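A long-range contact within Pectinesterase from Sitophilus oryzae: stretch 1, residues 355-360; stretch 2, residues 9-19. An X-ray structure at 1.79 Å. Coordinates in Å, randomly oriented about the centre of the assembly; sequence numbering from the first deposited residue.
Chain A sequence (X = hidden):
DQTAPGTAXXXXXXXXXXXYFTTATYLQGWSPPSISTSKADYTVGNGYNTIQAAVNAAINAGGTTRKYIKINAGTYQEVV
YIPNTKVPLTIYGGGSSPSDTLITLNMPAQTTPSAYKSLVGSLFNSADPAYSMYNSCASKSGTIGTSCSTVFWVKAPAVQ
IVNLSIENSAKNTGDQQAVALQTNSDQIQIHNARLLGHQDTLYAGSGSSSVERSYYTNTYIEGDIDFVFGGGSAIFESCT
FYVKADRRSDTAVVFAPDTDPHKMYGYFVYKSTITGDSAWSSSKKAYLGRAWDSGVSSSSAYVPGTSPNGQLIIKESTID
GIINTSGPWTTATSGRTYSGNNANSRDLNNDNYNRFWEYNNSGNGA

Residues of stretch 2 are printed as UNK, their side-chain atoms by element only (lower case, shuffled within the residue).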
# COMPACT_ATOMS: atom_id res chain seq x y z
N ARG A 355 5.09 17.53 -0.14
CA ARG A 355 6.30 16.88 -0.66
C ARG A 355 5.93 15.86 -1.72
O ARG A 355 6.37 14.70 -1.69
CB ARG A 355 7.12 16.19 0.46
CG ARG A 355 7.34 17.01 1.75
CD ARG A 355 7.28 16.09 2.99
NE ARG A 355 8.58 15.54 3.15
CZ ARG A 355 8.95 14.52 3.91
NH1 ARG A 355 8.11 13.82 4.67
NH2 ARG A 355 10.24 14.22 3.87
N PHE A 356 5.14 16.31 -2.68
CA PHE A 356 4.77 15.51 -3.83
C PHE A 356 5.51 16.04 -5.05
O PHE A 356 5.40 17.21 -5.38
CB PHE A 356 3.26 15.60 -4.08
CG PHE A 356 2.41 15.23 -2.91
CD1 PHE A 356 2.81 14.29 -1.98
CD2 PHE A 356 1.17 15.83 -2.75
CE1 PHE A 356 2.00 13.95 -0.92
CE2 PHE A 356 0.36 15.50 -1.68
CZ PHE A 356 0.77 14.56 -0.76
N TRP A 357 6.28 15.18 -5.70
CA TRP A 357 7.13 15.62 -6.80
C TRP A 357 7.15 14.62 -7.94
O TRP A 357 6.88 13.45 -7.75
CB TRP A 357 8.59 15.82 -6.34
CG TRP A 357 8.76 16.42 -4.97
CD1 TRP A 357 8.92 15.74 -3.78
CD2 TRP A 357 8.83 17.80 -4.64
NE1 TRP A 357 9.06 16.62 -2.75
CE2 TRP A 357 9.01 17.90 -3.24
CE3 TRP A 357 8.74 18.98 -5.40
CZ2 TRP A 357 9.10 19.13 -2.58
CZ3 TRP A 357 8.83 20.19 -4.74
CH2 TRP A 357 9.02 20.25 -3.33
N GLU A 358 7.54 15.09 -9.12
CA GLU A 358 7.69 14.21 -10.27
C GLU A 358 9.03 14.46 -10.96
O GLU A 358 9.58 15.53 -10.82
CB GLU A 358 6.61 14.50 -11.27
CG GLU A 358 5.22 14.13 -10.81
CD GLU A 358 4.22 14.64 -11.79
OE1 GLU A 358 3.59 15.65 -11.47
OE2 GLU A 358 4.11 14.08 -12.91
N TYR A 359 9.49 13.49 -11.74
CA TYR A 359 10.66 13.70 -12.58
C TYR A 359 10.53 12.82 -13.82
O TYR A 359 10.46 11.60 -13.68
CB TYR A 359 11.95 13.31 -11.86
CG TYR A 359 13.19 13.41 -12.75
CD1 TYR A 359 13.65 14.65 -13.17
CD2 TYR A 359 13.91 12.29 -13.13
CE1 TYR A 359 14.78 14.76 -13.98
CE2 TYR A 359 15.04 12.40 -13.95
CZ TYR A 359 15.46 13.64 -14.37
OH TYR A 359 16.58 13.78 -15.17
N ASN A 360 10.52 13.42 -15.00
CA ASN A 360 10.70 12.69 -16.25
C ASN A 360 9.64 11.63 -16.52
O ASN A 360 9.94 10.52 -16.97
CB ASN A 360 12.10 12.06 -16.25
CG ASN A 360 12.60 11.73 -17.63
OD1 ASN A 360 12.10 12.26 -18.62
ND2 ASN A 360 13.62 10.88 -17.71
N UNK A 9 1.28 24.25 -8.66
CA UNK A 9 0.29 23.15 -8.61
C UNK A 9 0.88 21.81 -9.07
O UNK A 9 0.30 20.76 -8.84
c UNK A 9 -0.94 23.49 -9.43
o UNK A 9 -1.68 24.52 -8.81
N UNK A 10 2.05 21.86 -9.70
CA UNK A 10 2.68 20.65 -10.21
C UNK A 10 4.19 20.79 -10.29
O UNK A 10 4.77 20.98 -11.38
c UNK A 10 1.42 16.16 -14.29
c UNK A 10 2.49 18.87 -11.97
n UNK A 10 0.47 16.63 -15.11
c UNK A 10 2.10 20.28 -11.56
c UNK A 10 1.73 18.36 -13.19
n UNK A 10 1.79 14.88 -14.37
n UNK A 10 2.02 16.95 -13.40
N UNK A 11 4.86 20.71 -9.12
CA UNK A 11 6.31 20.85 -9.07
C UNK A 11 7.03 19.65 -9.64
O UNK A 11 6.58 18.51 -9.50
c UNK A 11 6.61 21.03 -7.58
c UNK A 11 4.23 20.62 -7.79
c UNK A 11 5.38 20.63 -6.84
N UNK A 12 8.14 19.93 -10.31
CA UNK A 12 8.96 18.94 -10.97
C UNK A 12 10.38 19.06 -10.48
O UNK A 12 10.93 20.14 -10.43
c UNK A 12 8.96 19.15 -12.52
c UNK A 12 6.75 17.87 -12.90
c UNK A 12 9.85 18.12 -13.22
c UNK A 12 7.54 19.16 -13.07
N UNK A 13 10.99 17.94 -10.13
CA UNK A 13 12.38 17.91 -9.70
C UNK A 13 13.34 18.30 -10.84
O UNK A 13 13.11 17.96 -12.00
c UNK A 13 12.60 14.53 -7.69
c UNK A 13 12.76 16.51 -9.22
c UNK A 13 12.04 15.92 -8.00
c UNK A 13 12.13 16.80 -6.77
N UNK A 14 14.42 18.96 -10.47
CA UNK A 14 15.52 19.20 -11.40
C UNK A 14 16.28 17.92 -11.62
O UNK A 14 16.21 17.00 -10.80
o UNK A 14 17.14 19.81 -9.68
c UNK A 14 15.71 21.56 -10.54
c UNK A 14 16.47 20.28 -10.86
N UNK A 15 17.07 17.88 -12.69
CA UNK A 15 17.93 16.72 -12.95
C UNK A 15 18.84 16.40 -11.77
O UNK A 15 19.10 15.24 -11.46
c UNK A 15 18.74 16.93 -14.22
N UNK A 16 19.34 17.45 -11.13
CA UNK A 16 20.26 17.31 -10.00
C UNK A 16 19.53 16.73 -8.78
O UNK A 16 19.98 15.77 -8.16
o UNK A 16 21.85 18.62 -8.74
c UNK A 16 20.82 18.70 -9.67
N UNK A 17 18.42 17.35 -8.44
CA UNK A 17 17.52 16.83 -7.40
C UNK A 17 17.14 15.34 -7.59
O UNK A 17 17.11 14.56 -6.62
o UNK A 17 14.45 19.71 -7.69
c UNK A 17 16.27 17.69 -7.35
c UNK A 17 15.28 19.95 -6.79
o UNK A 17 15.16 20.94 -6.03
c UNK A 17 16.49 19.04 -6.67
N UNK A 18 16.85 14.96 -8.85
CA UNK A 18 16.48 13.58 -9.17
C UNK A 18 17.51 12.56 -8.71
O UNK A 18 17.14 11.46 -8.34
c UNK A 18 16.20 13.39 -10.68
o UNK A 18 17.40 13.37 -11.44
N UNK A 19 18.79 12.92 -8.72
CA UNK A 19 19.85 11.99 -8.30
C UNK A 19 19.77 11.58 -6.82
O UNK A 19 20.37 10.58 -6.41
n UNK A 19 21.35 11.75 -10.88
c UNK A 19 21.51 12.79 -10.08
o UNK A 19 21.87 13.90 -10.50
c UNK A 19 21.26 12.56 -8.60
O HOH W 1 4.14 17.24 -9.25
O HOH W 2 18.63 12.38 -13.87

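Position 9 carries one carbon and then one oxygen. It lies out of reach of stretch 1. A single hydroxyl on CB makes it Ser-9.

Position 10 has a long chain that forks only at its end: three carbons, a nitrogen, then a carbon carrying two more nitrogens. Its nitrogens reach the carboxylate of Glu-358. The end group is a guanidinium, so this is Arg-10. The chain is fully extended, with chi1, chi2 and chi3 all t. It forms a salt bridge. Arg-10 NE donates to Glu-358 OE1 at 2.8 Å, and Arg-10 NH2 donates to Glu-358 OE2 at 2.9 Å. Both bonds are nearly straight, and the acid meets the guanidinium at its edge.

Position 11 has three carbons that close a ring onto the backbone nitrogen. CA to CB points toward stretch 1, and the ring touches Trp-357 and the carbonyl of Phe-356. Only proline closes such a ring, so it is Pro-11. Its CB lies 3.7 Å from Trp-357 CE3, and its CG lies 3.7 Å from Phe-356 O. With no N-H, it has no backbone hydrogen to donate. Its carbonyl accepts from water 1, at 2.8 Å from Pro-11 O to the water oxygen.

Position 12 has four carbons, forked at the first, with one arm two carbons long. CA to CB points away overall, but the end of the side chain comes nearer and touches Glu-358. This is Ile-12. Its CD1 lies 3.7 Å from Glu-358 CB. Ile-12 CA also makes a C-H contact with Glu-358 O at 3.5 Å.

Position 13 has four carbons, forked at the second. CA to CB points toward stretch 1, and the side chain touches Trp-357 and Tyr-359. This is Leu-13. Its CD2 packs 3.7 Å from Trp-357 CB. Leu-13 N donates to Glu-358 O at 2.9 Å.

Position 14 has a CB carrying one oxygen and one carbon. Its CA-to-CB bond points away from stretch 1, and the side chain does not touch it. It is Thr-14, at the N-cap position, right before a weakly bonded helix.

Position 15 has a single side-chain carbon, 3.9 Å from Tyr-359 OH. It is Ala-15.

Position 16 has one carbon and one oxygen. CA to CB points away, and it touches nothing on stretch 1. It is Ser-16.

Position 17 has three carbons, the third carrying two oxygens. The side chain makes no contact with stretch 1. It is Glu-17. Glu-17 N donates to Thr-14 OG1 at 3.0 Å, the capping bond. In return, Thr-14 N donates to Glu-17 OE1 at 2.9 Å.

Position 18 has one carbon and one oxygen. CA to CB points toward stretch 1, and CB sits over the Tyr-359 ring face, 3.4 Å from the centroid, in a CH-pi contact. It is Ser-18. Ser-18 OG donates to Ala-15 O at 2.5 Å.

Position 19 has two carbons, the second carrying an oxygen and a nitrogen. It makes no contact with stretch 1. It is Asn-19.

The contact joins two stretches at least 341 residues apart in sequence and buries 554 Å². Glu-358 anchors it through its carboxylate and its backbone carbonyl. Water 1 adds a link, donating to both Glu-358 OE1 and Pro-11 O. Trp-357 packs against Pro-11 and Leu-13, and Tyr-359 against Leu-13. Water 2 bridges Ser-18 OG and Tyr-359 OH.

Stretch 2, residues 9-19: SRPILTASESN
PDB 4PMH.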